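Local atomic coordinates of diol-dehydratase (Roseburia inulinivorans, PDB entry 5I2A), a protein that probably acts as a B12-independent glycyl radical lyase that dehydrates 1,2-propanediol. Residues T173-G178 and Y295-K300. Sequence-based numbering, arbitrary orientation.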
loop_
_atom_site.group_PDB
_atom_site.type_symbol
_atom_site.label_atom_id
_atom_site.label_comp_id
_atom_site.label_asym_id
_atom_site.label_seq_id
_atom_site.Cartn_x
_atom_site.Cartn_y
_atom_site.Cartn_z
ATOM N N THR A 173 -29.300 -4.730 6.377
ATOM C CA THR A 173 -28.665 -6.030 6.249
ATOM C C THR A 173 -28.459 -6.643 7.633
ATOM O O THR A 173 -28.748 -7.815 7.847
ATOM C CB THR A 173 -27.317 -5.950 5.512
ATOM O OG1 THR A 173 -27.544 -5.539 4.158
ATOM C CG2 THR A 173 -26.645 -7.308 5.518
ATOM N N VAL A 174 -27.975 -5.840 8.571
ATOM C CA VAL A 174 -27.738 -6.320 9.927
ATOM C C VAL A 174 -29.056 -6.766 10.589
ATOM O O VAL A 174 -29.110 -7.789 11.257
ATOM C CB VAL A 174 -27.050 -5.235 10.792
ATOM C CG1 VAL A 174 -26.876 -5.714 12.228
ATOM C CG2 VAL A 174 -25.688 -4.842 10.183
ATOM N N LEU A 175 -30.110 -5.987 10.389
ATOM C CA LEU A 175 -31.422 -6.326 10.927
ATOM C C LEU A 175 -31.952 -7.644 10.357
ATOM O O LEU A 175 -32.460 -8.466 11.100
ATOM C CB LEU A 175 -32.425 -5.199 10.645
ATOM C CG LEU A 175 -32.146 -3.865 11.328
ATOM C CD1 LEU A 175 -33.158 -2.815 10.918
ATOM C CD2 LEU A 175 -32.180 -4.042 12.813
ATOM N N ALA A 176 -31.811 -7.846 9.047
ATOM C CA ALA A 176 -32.423 -9.000 8.406
ATOM C C ALA A 176 -31.600 -10.291 8.548
ATOM O O ALA A 176 -32.176 -11.354 8.703
ATOM C CB ALA A 176 -32.698 -8.696 6.924
ATOM N N ILE A 177 -30.267 -10.224 8.496
ATOM C CA ILE A 177 -29.511 -11.469 8.549
ATOM C C ILE A 177 -28.543 -11.520 9.724
ATOM O O ILE A 177 -27.949 -12.550 9.994
ATOM C CB ILE A 177 -28.750 -11.748 7.210
ATOM C CG1 ILE A 177 -27.571 -10.785 6.975
ATOM C CG2 ILE A 177 -29.722 -11.738 6.035
ATOM C CD1 ILE A 177 -26.797 -11.067 5.647
ATOM N N GLY A 178 -28.414 -10.421 10.453
ATOM C CA GLY A 178 -27.494 -10.381 11.575
ATOM C C GLY A 178 -26.040 -10.328 11.137
ATOM O O GLY A 178 -25.735 -10.514 9.961
ATOM N N TYR A 295 -39.460 -0.350 9.719
ATOM C CA TYR A 295 -40.900 -0.551 9.678
ATOM C C TYR A 295 -41.352 -2.022 9.705
ATOM O O TYR A 295 -42.288 -2.337 10.435
ATOM C CB TYR A 295 -41.522 0.145 8.463
ATOM C CG TYR A 295 -43.020 0.078 8.540
ATOM C CD1 TYR A 295 -43.718 0.793 9.511
ATOM C CD2 TYR A 295 -43.741 -0.741 7.683
ATOM C CE1 TYR A 295 -45.109 0.709 9.603
ATOM C CE2 TYR A 295 -45.114 -0.831 7.763
ATOM C CZ TYR A 295 -45.794 -0.110 8.721
ATOM O OH TYR A 295 -47.158 -0.223 8.778
ATOM N N PRO A 296 -40.700 -2.921 8.937
ATOM C CA PRO A 296 -41.151 -4.318 8.998
ATOM C C PRO A 296 -41.077 -4.913 10.405
ATOM O O PRO A 296 -41.922 -5.728 10.757
ATOM C CB PRO A 296 -40.179 -5.046 8.053
ATOM C CG PRO A 296 -39.742 -4.009 7.102
ATOM C CD PRO A 296 -39.651 -2.743 7.914
ATOM N N TYR A 297 -40.096 -4.491 11.195
ATOM C CA TYR A 297 -39.935 -4.999 12.553
ATOM C C TYR A 297 -40.991 -4.411 13.475
ATOM O O TYR A 297 -41.492 -5.082 14.368
ATOM C CB TYR A 297 -38.514 -4.706 13.063
ATOM C CG TYR A 297 -37.511 -5.309 12.118
ATOM C CD1 TYR A 297 -37.039 -4.585 11.027
ATOM C CD2 TYR A 297 -37.115 -6.632 12.255
ATOM C CE1 TYR A 297 -36.171 -5.152 10.120
ATOM C CE2 TYR A 297 -36.233 -7.207 11.358
ATOM C CZ TYR A 297 -35.760 -6.463 10.296
ATOM O OH TYR A 297 -34.894 -7.029 9.395
ATOM N N TYR A 298 -41.350 -3.161 13.230
ATOM C CA TYR A 298 -42.410 -2.529 13.988
ATOM C C TYR A 298 -43.758 -3.184 13.672
ATOM O O TYR A 298 -44.492 -3.583 14.570
ATOM C CB TYR A 298 -42.459 -1.045 13.678
ATOM C CG TYR A 298 -43.677 -0.344 14.223
ATOM C CD1 TYR A 298 -43.765 -0.029 15.569
ATOM C CD2 TYR A 298 -44.732 0.025 13.390
ATOM C CE1 TYR A 298 -44.870 0.621 16.084
ATOM C CE2 TYR A 298 -45.850 0.686 13.901
ATOM C CZ TYR A 298 -45.903 0.978 15.252
ATOM O OH TYR A 298 -46.990 1.623 15.787
ATOM N N GLU A 299 -44.062 -3.300 12.387
ATOM C CA GLU A 299 -45.347 -3.813 11.949
ATOM C C GLU A 299 -45.612 -5.232 12.458
ATOM O O GLU A 299 -46.701 -5.528 12.929
ATOM C CB GLU A 299 -45.436 -3.777 10.430
ATOM C CG GLU A 299 -46.772 -4.247 9.899
ATOM C CD GLU A 299 -46.909 -4.063 8.405
ATOM O OE1 GLU A 299 -46.076 -4.615 7.658
ATOM O OE2 GLU A 299 -47.848 -3.358 7.980
ATOM N N LYS A 300 -44.610 -6.098 12.383
ATOM C CA LYS A 300 -44.787 -7.479 12.805
ATOM C C LYS A 300 -45.099 -7.587 14.295
ATOM O O LYS A 300 -46.019 -8.300 14.686
ATOM C CB LYS A 300 -43.550 -8.305 12.473
ATOM C CG LYS A 300 -43.658 -9.759 12.898
ATOM C CD LYS A 300 -42.412 -10.543 12.527
ATOM C CE LYS A 300 -42.378 -11.876 13.252
ATOM N NZ LYS A 300 -41.227 -12.710 12.814
#
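Leu175 and Tyr297 face each other from helices 171-190 and 295-303, their CA atoms 8.8 Å apart, the nearest pair of CA atoms between the two segments. One long side chain bridges most of that gap. Tyr297 holds CG anti to its own carbonyl carbon (chi1 -57°), which sends the phenol across to the other helix until its hydroxyl end rests on the peptide link between Leu175 and Ala176. Tyr297 OH stands 3.2 Å from Leu175 C and equally close to Ala176 N. Neither Ala176 N nor Leu175 O, 3.3 Å from Tyr297 OH, is aligned well enough to hydrogen-bond with it; the hydroxyl packs against the peptide without a bond across the contact. The Leu175 side chain crosses the ring at a slant: its CB lies 3.6 Å from Tyr297 CZ, and its CD1 comes within 3.9 Å of Tyr297 CE1. Ala176 adds its methyl, CB, 3.7 Å from Tyr297 OH, on the more exposed side of the contact. Helix 262-279 lies against both partners, with Ser268 touching Leu175 and Ala265 touching Tyr297. The arrangement is peripheral helix-to-helix packing within the pyruvate formate lyase-like region of a glycyl radical enzyme, in which a tyrosine of one helix reaches across to a leucine and the backbone of the other.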